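Side-chain contact in carbamate kinase (Aeropyrum pernix, PDB 2E9Y), which probably catalyses the reversible transfer of a phosphate group between ATP and carbamate, interconverting carbamate and carbamoyl phosphate: residues 36-41 with 299-304. Residues are numbered along the deposited sequence; the frame is centred on the assembly and turned at random. Where two conformers were deposited one is given.
Sequences SSIIAD and EEARQV
I38 packs against A301 where two helices meet on one face of the alpha/beta fold of the amino acid kinase family: the long helix 25-44 and the short helix 301-305, which follows strand 293-297 of the central sheet. The methyl CG2 of I38 meets CB of A301 at 3.4 Å, tighter than the usual van der Waals contact of two carbons. I38 has CG1 beside the backbone N (chi1 -68°), which leaves CG2 anti to that N and turned to the alanine. A branched isoleucine serves two neighbours, for its other arm runs out extended and brings CD1 to 4.1 Å from CA of E299. A small residue suits position 301: its buried methyl touches both I38 and L235 of strand 231-236, and the CA atoms of I38 and A301 can come within 7.0 Å.

The polar part, between D41 and R302, lies one turn further along helix 25-44 and one residue on in the short helix. The long arginine stays extended as far as NE, which carries its flat end across to the short acid; the two side chains cross at about a right angle. The carboxylate and guanidinium planes are stacked, only 4° apart. Neither charge has its main partner here, for OD1 of D41 also pairs with R104, and NE of R302 with D45. The salt bridge between them is long, with OD1 of D41 3.9 Å from NH1 of R302 and well out of the guanidinium plane, so that charge attracts without a directed N-H. CB of D41 lies over the same guanidinium, offset toward its rim, 3.8 Å from NE of R302.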
# COMPACT_ATOMS: atom_id res chain seq x y z
N SER A 36 13.53 13.78 -2.34
CA SER A 36 13.70 13.15 -3.64
C SER A 36 14.82 13.80 -4.44
O SER A 36 15.56 13.13 -5.15
CB SER A 36 12.40 13.20 -4.45
OG SER A 36 11.44 12.32 -3.90
N SER A 37 14.93 15.12 -4.33
CA SER A 37 15.97 15.84 -5.05
C SER A 37 17.33 15.33 -4.59
O SER A 37 18.19 15.01 -5.41
CB SER A 37 15.86 17.34 -4.78
OG SER A 37 16.77 18.07 -5.60
N ILE A 38 17.50 15.24 -3.28
CA ILE A 38 18.74 14.76 -2.68
C ILE A 38 19.02 13.30 -3.05
O ILE A 38 20.16 12.94 -3.33
CB ILE A 38 18.70 14.93 -1.15
CG1 ILE A 38 18.72 16.42 -0.80
CG2 ILE A 38 19.88 14.21 -0.50
CD1 ILE A 38 18.44 16.72 0.65
N ILE A 39 17.99 12.47 -3.04
CA ILE A 39 18.18 11.06 -3.40
C ILE A 39 18.61 10.95 -4.86
O ILE A 39 19.40 10.08 -5.22
CB ILE A 39 16.89 10.24 -3.18
CG1 ILE A 39 16.62 10.11 -1.68
CG2 ILE A 39 17.02 8.87 -3.83
CD1 ILE A 39 15.28 9.47 -1.36
N ALA A 40 18.07 11.83 -5.70
CA ALA A 40 18.40 11.83 -7.12
C ALA A 40 19.89 12.11 -7.28
O ALA A 40 20.54 11.56 -8.18
CB ALA A 40 17.59 12.89 -7.85
N ASP A 41 20.43 12.96 -6.42
CA ASP A 41 21.85 13.28 -6.47
C ASP A 41 22.65 12.01 -6.20
O ASP A 41 23.59 11.68 -6.92
CB ASP A 41 22.21 14.36 -5.44
CG ASP A 41 21.58 15.70 -5.76
OD1 ASP A 41 21.36 15.99 -6.95
OD2 ASP A 41 21.32 16.48 -4.82
N GLU A 299 20.35 16.47 4.66
CA GLU A 299 20.87 17.55 3.84
C GLU A 299 22.24 17.21 3.24
O GLU A 299 22.50 17.51 2.08
CB GLU A 299 20.99 18.83 4.68
CG GLU A 299 19.72 19.23 5.42
CD GLU A 299 18.53 19.39 4.50
OE1 GLU A 299 18.62 20.17 3.52
OE2 GLU A 299 17.49 18.74 4.75
N GLU A 300 23.10 16.58 4.04
CA GLU A 300 24.45 16.23 3.58
C GLU A 300 24.55 14.82 2.99
O GLU A 300 25.65 14.32 2.78
CB GLU A 300 25.45 16.36 4.74
CG GLU A 300 25.29 17.62 5.58
CD GLU A 300 26.39 17.79 6.62
OE1 GLU A 300 26.65 16.85 7.40
OE2 GLU A 300 27.01 18.88 6.65
N ALA A 301 23.41 14.21 2.72
CA ALA A 301 23.36 12.85 2.18
C ALA A 301 24.41 12.53 1.11
O ALA A 301 25.08 11.50 1.18
CB ALA A 301 21.97 12.55 1.64
N ARG A 302 24.54 13.40 0.12
CA ARG A 302 25.50 13.17 -0.96
C ARG A 302 26.89 12.90 -0.42
O ARG A 302 27.58 11.99 -0.88
CB ARG A 302 25.52 14.37 -1.91
CG ARG A 302 26.12 14.06 -3.27
CD ARG A 302 25.83 15.15 -4.28
NE ARG A 302 26.00 14.68 -5.65
CZ ARG A 302 25.70 15.39 -6.74
NH1 ARG A 302 25.21 16.62 -6.61
NH2 ARG A 302 25.88 14.87 -7.94
N GLN A 303 27.31 13.68 0.57
CA GLN A 303 28.63 13.50 1.17
C GLN A 303 28.62 12.29 2.11
O GLN A 303 29.60 11.54 2.17
CB GLN A 303 29.05 14.74 1.95
CG GLN A 303 29.27 15.97 1.08
CD GLN A 303 30.38 15.77 0.07
OE1 GLN A 303 31.55 15.58 0.43
NE2 GLN A 303 30.03 15.81 -1.21
N VAL A 304 27.52 12.12 2.83
CA VAL A 304 27.40 10.99 3.77
C VAL A 304 27.66 9.65 3.10
O VAL A 304 28.34 8.78 3.64
CB VAL A 304 26.00 10.99 4.41
CG1 VAL A 304 25.82 9.71 5.23
CG2 VAL A 304 25.83 12.19 5.34